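Long-range contacts in sugar-phosphate phosphatase BT4131 (Bacteroides thetaiotaomicron, PDB 1YMQ), which probably hydrolyses phosphate esters of sugars as a magnesium-dependent phosphatase of the haloacid dehalogenase (HAD) superfamily: residues K3-D8 with L37-A42; E205-G210 with A222-A227. All coordinates share one frame; numbering follows the deposited sequence.

Overall arrangement
Contact 1 (3-8 with 37-42) and contact 2 (205-210 with 222-227) are two parallel beta-alpha-beta units of one sheet in the HAD-type core. Strands 4-7 and 206-210 lie side by side in that sheet; K3 N and F6 N probably bond to E205 O and M207 O, and the rings of F7 and F209 stack. Both contacts are largely buried. Contact 1, in the middle of the sheet, is richer in aromatic rings and ends at a metal-binding carboxylate; contact 2, nearer one margin, uses smaller residues and lends a backbone carbonyl to a second magnesium.

Contact 1: residues K3-D8 with L37-A42; sequences KALFFD and LKIFIA. With MG (magnesium ion), chain B.
Strands 4-7 and 38-42 run parallel, 4.5 Å apart at closest approach and turned by 26°, joined by five backbone hydrogen bonds that begin with K38 N to K3 O and end with A42 N to F7 O. Helix 23-34 connects them in a beta-alpha-beta crossover. On the face carrying A4, F6 and F40, the two phenylalanine side chains run side by side in the same direction; their rings are near parallel but slid apart, with planes at 25° and centroids 5.2 Å apart, so overlap is slight. F40 CD1 sits over one face of the F6 ring, 3.6 Å from F6 CE2, while the methyl of A4 meets the F40 ring at its edge, in plane, with CB 3.8 Å from F40 CE1. Helix 188-199 packs against this face. On the other face, L5 CD2 approaches L37 CD2 at 3.9 Å, and F7 CE1 meets I39 CG2, the branch anti to the I39 backbone N; helix 23-34 covers these residues. Beyond the apolar strands comes D8, whose CG, anti to the backbone N (chi1 167°), carries the carboxylate past the strand end to where OD1 binds magnesium at 2.2 Å. D10 through its backbone O and D211 through OD1 bind the same ion. K188 forms a salt bridge with D8 OD2 and a hydrogen bond with A42 O, so one ammonium group fixes the carboxylate branch not bound to magnesium.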
# COMPACT_ATOMS: atom_id res chain seq x y z
N LYS A 3 -15.18 -7.82 -11.93
CA LYS A 3 -16.10 -6.86 -11.30
C LYS A 3 -15.42 -5.90 -10.33
O LYS A 3 -15.99 -4.87 -9.99
CB LYS A 3 -17.20 -7.57 -10.53
CG LYS A 3 -18.10 -8.47 -11.39
CD LYS A 3 -19.29 -8.98 -10.56
CE LYS A 3 -20.37 -7.93 -10.41
NZ LYS A 3 -21.67 -8.55 -10.01
N ALA A 4 -14.24 -6.27 -9.83
CA ALA A 4 -13.54 -5.42 -8.89
C ALA A 4 -12.06 -5.27 -9.32
O ALA A 4 -11.38 -6.25 -9.57
CB ALA A 4 -13.60 -6.03 -7.45
N LEU A 5 -11.57 -4.03 -9.31
CA LEU A 5 -10.22 -3.71 -9.68
C LEU A 5 -9.52 -3.18 -8.44
O LEU A 5 -10.09 -2.35 -7.73
CB LEU A 5 -10.22 -2.59 -10.76
CG LEU A 5 -11.08 -2.91 -11.99
CD1 LEU A 5 -11.08 -1.69 -12.92
CD2 LEU A 5 -10.52 -4.18 -12.74
N PHE A 6 -8.29 -3.63 -8.22
CA PHE A 6 -7.56 -3.16 -7.06
C PHE A 6 -6.24 -2.55 -7.55
O PHE A 6 -5.41 -3.25 -8.13
CB PHE A 6 -7.26 -4.35 -6.13
CG PHE A 6 -8.51 -4.92 -5.56
CD1 PHE A 6 -9.20 -5.94 -6.23
CD2 PHE A 6 -9.01 -4.45 -4.37
CE1 PHE A 6 -10.36 -6.48 -5.67
CE2 PHE A 6 -10.17 -4.97 -3.80
CZ PHE A 6 -10.85 -6.01 -4.45
N PHE A 7 -6.05 -1.28 -7.22
CA PHE A 7 -4.86 -0.56 -7.65
C PHE A 7 -3.98 -0.08 -6.53
O PHE A 7 -4.42 0.62 -5.62
CB PHE A 7 -5.26 0.73 -8.44
CG PHE A 7 -6.05 0.47 -9.66
CD1 PHE A 7 -7.43 0.53 -9.64
CD2 PHE A 7 -5.39 0.19 -10.88
CE1 PHE A 7 -8.18 0.31 -10.83
CE2 PHE A 7 -6.10 -0.02 -12.06
CZ PHE A 7 -7.48 0.03 -12.06
N ASP A 8 -2.71 -0.41 -6.65
CA ASP A 8 -1.71 0.13 -5.74
C ASP A 8 -1.59 1.62 -6.19
O ASP A 8 -1.92 1.96 -7.34
CB ASP A 8 -0.38 -0.58 -6.00
CG ASP A 8 0.75 0.11 -5.36
OD1 ASP A 8 1.75 0.30 -6.06
OD2 ASP A 8 0.59 0.47 -4.16
N LEU A 37 -17.68 -1.54 -13.06
CA LEU A 37 -16.59 -2.16 -12.28
C LEU A 37 -16.36 -1.33 -11.02
O LEU A 37 -16.48 -0.09 -11.06
CB LEU A 37 -15.31 -2.18 -13.08
CG LEU A 37 -15.42 -3.35 -14.08
CD1 LEU A 37 -16.01 -2.88 -15.43
CD2 LEU A 37 -14.07 -3.94 -14.27
N LYS A 38 -16.09 -2.02 -9.90
CA LYS A 38 -15.81 -1.32 -8.66
C LYS A 38 -14.28 -1.12 -8.65
O LYS A 38 -13.50 -2.02 -9.05
CB LYS A 38 -16.24 -2.13 -7.46
CG LYS A 38 -17.72 -2.43 -7.46
CD LYS A 38 -18.58 -1.14 -7.40
CE LYS A 38 -20.10 -1.56 -7.51
NZ LYS A 38 -20.96 -0.42 -7.89
N ILE A 39 -13.88 0.05 -8.20
CA ILE A 39 -12.48 0.46 -8.23
C ILE A 39 -12.02 0.68 -6.83
O ILE A 39 -12.57 1.54 -6.11
CB ILE A 39 -12.36 1.76 -9.09
CG1 ILE A 39 -12.68 1.44 -10.57
CG2 ILE A 39 -10.93 2.34 -9.00
CD1 ILE A 39 -12.83 2.73 -11.48
N PHE A 40 -10.97 -0.07 -6.44
CA PHE A 40 -10.47 0.04 -5.07
C PHE A 40 -9.00 0.40 -5.01
O PHE A 40 -8.23 0.01 -5.87
CB PHE A 40 -10.69 -1.32 -4.35
CG PHE A 40 -12.13 -1.73 -4.30
CD1 PHE A 40 -12.63 -2.72 -5.15
CD2 PHE A 40 -13.02 -1.08 -3.43
CE1 PHE A 40 -14.00 -3.06 -5.13
CE2 PHE A 40 -14.39 -1.40 -3.42
CZ PHE A 40 -14.88 -2.40 -4.27
N ILE A 41 -8.64 1.19 -4.00
CA ILE A 41 -7.22 1.52 -3.80
C ILE A 41 -6.66 0.45 -2.84
O ILE A 41 -7.38 0.02 -1.95
CB ILE A 41 -7.11 2.94 -3.12
CG1 ILE A 41 -7.61 4.03 -4.10
CG2 ILE A 41 -5.70 3.16 -2.59
CD1 ILE A 41 -6.83 4.14 -5.44
N ALA A 42 -5.42 -0.00 -3.05
CA ALA A 42 -4.79 -1.00 -2.17
C ALA A 42 -3.36 -0.49 -2.04
O ALA A 42 -2.51 -0.73 -2.88
CB ALA A 42 -4.84 -2.45 -2.81
MG MG B . 3.77 0.77 -5.39
O HOH W 1 6.11 1.00 -5.51
O HOH W 2 3.94 -1.21 -4.19

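Contact 2: residues E205-G210 with A222-A227; sequences ETMSFG and AAIGVA. With MG (magnesium ion), chain C.
F209 and V226 make the apolar centre of this parallel beta-alpha-beta unit, in which helix 216-221 carries the chain from strand 206-210 to strand 224-227 of the HAD-type core. Their side chains lie alongside each other, with F209 CD2 3.6 Å from V226 CB, and helix 250-257 covers both. On the same face, M207 extends with CG anti to its backbone N (chi1 -174°), then turns about the CG-SD bond (chi3 -75°), which brings CE to 3.7 Å from I224 CD1. Backbone hydrogen bonds from S208 N to I224 O, V226 N to S208 O and G210 N to V226 O hold the strands beneath these groups. S208 lies on the opposite face, its OG near the methyl of A222 and hydrogen-bonded to M218 O. At the polar edge, A222 and A223 follow the helix. T206 OG1 accepts a hydrogen bond from A223 N at 3.0 Å, with an N-H...O angle of 160°, and is also hydrogen-bonded to L203 O, so the hydroxyl links the chain ahead of each strand. D240, a further ligand of the second magnesium, accepts a hydrogen bond from G225 N through OD2, and A222 O binds that ion at 2.6 Å.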
# COMPACT_ATOMS: atom_id res chain seq x y z
N GLU A 205 -13.63 -12.88 -9.67
CA GLU A 205 -14.06 -11.68 -10.36
C GLU A 205 -13.16 -10.46 -10.05
O GLU A 205 -13.54 -9.33 -10.33
CB GLU A 205 -15.50 -11.33 -9.94
CG GLU A 205 -16.54 -12.34 -10.47
CD GLU A 205 -17.92 -12.15 -9.86
OE1 GLU A 205 -18.88 -12.47 -10.57
OE2 GLU A 205 -18.05 -11.71 -8.68
N THR A 206 -11.99 -10.71 -9.49
CA THR A 206 -11.06 -9.63 -9.14
C THR A 206 -9.85 -9.51 -10.06
O THR A 206 -9.42 -10.48 -10.66
CB THR A 206 -10.52 -9.85 -7.71
OG1 THR A 206 -9.76 -11.10 -7.66
CG2 THR A 206 -11.72 -9.89 -6.70
N MET A 207 -9.30 -8.30 -10.14
CA MET A 207 -8.08 -8.01 -10.89
C MET A 207 -7.27 -7.02 -10.08
O MET A 207 -7.83 -6.05 -9.53
CB MET A 207 -8.40 -7.41 -12.26
CG MET A 207 -7.21 -7.24 -13.13
SD MET A 207 -7.72 -6.53 -14.78
CE MET A 207 -8.47 -8.03 -15.53
N SER A 208 -5.97 -7.27 -9.93
CA SER A 208 -5.15 -6.35 -9.14
C SER A 208 -4.01 -5.83 -10.01
O SER A 208 -3.65 -6.45 -11.02
CB SER A 208 -4.61 -7.04 -7.88
OG SER A 208 -3.84 -8.20 -8.23
N PHE A 209 -3.49 -4.66 -9.63
CA PHE A 209 -2.44 -4.01 -10.38
C PHE A 209 -1.41 -3.52 -9.38
O PHE A 209 -1.76 -2.86 -8.41
CB PHE A 209 -2.93 -2.80 -11.18
CG PHE A 209 -4.08 -3.06 -12.11
CD1 PHE A 209 -5.37 -3.29 -11.60
CD2 PHE A 209 -3.86 -3.11 -13.49
CE1 PHE A 209 -6.44 -3.57 -12.46
CE2 PHE A 209 -4.93 -3.39 -14.37
CZ PHE A 209 -6.20 -3.62 -13.86
N GLY A 210 -0.14 -3.82 -9.65
CA GLY A 210 0.91 -3.40 -8.73
C GLY A 210 2.30 -3.34 -9.33
O GLY A 210 2.56 -3.93 -10.38
N ALA A 222 -5.47 -12.27 -6.50
CA ALA A 222 -6.55 -11.82 -7.39
C ALA A 222 -6.69 -12.81 -8.55
O ALA A 222 -5.72 -13.46 -8.93
CB ALA A 222 -6.22 -10.44 -7.97
N ALA A 223 -7.89 -12.91 -9.14
CA ALA A 223 -8.06 -13.86 -10.29
C ALA A 223 -7.10 -13.52 -11.41
O ALA A 223 -6.60 -14.42 -12.08
CB ALA A 223 -9.51 -13.84 -10.80
N ILE A 224 -6.86 -12.22 -11.62
CA ILE A 224 -5.90 -11.77 -12.62
C ILE A 224 -5.02 -10.69 -11.97
O ILE A 224 -5.53 -9.63 -11.53
CB ILE A 224 -6.60 -11.16 -13.88
CG1 ILE A 224 -7.37 -12.27 -14.65
CG2 ILE A 224 -5.54 -10.43 -14.80
CD1 ILE A 224 -8.21 -11.73 -15.83
N GLY A 225 -3.72 -10.97 -11.88
CA GLY A 225 -2.78 -10.01 -11.36
C GLY A 225 -1.96 -9.37 -12.49
O GLY A 225 -1.38 -10.07 -13.35
N VAL A 226 -1.87 -8.05 -12.46
CA VAL A 226 -1.15 -7.28 -13.45
C VAL A 226 0.04 -6.54 -12.81
O VAL A 226 -0.13 -5.73 -11.94
CB VAL A 226 -2.09 -6.21 -14.11
CG1 VAL A 226 -1.34 -5.35 -15.16
CG2 VAL A 226 -3.34 -6.92 -14.73
N ALA A 227 1.24 -6.82 -13.31
CA ALA A 227 2.43 -6.11 -12.84
C ALA A 227 2.76 -5.00 -13.84
O ALA A 227 2.67 -5.21 -15.05
CB ALA A 227 3.65 -7.06 -12.74
MG MG C . -3.38 -14.25 -9.67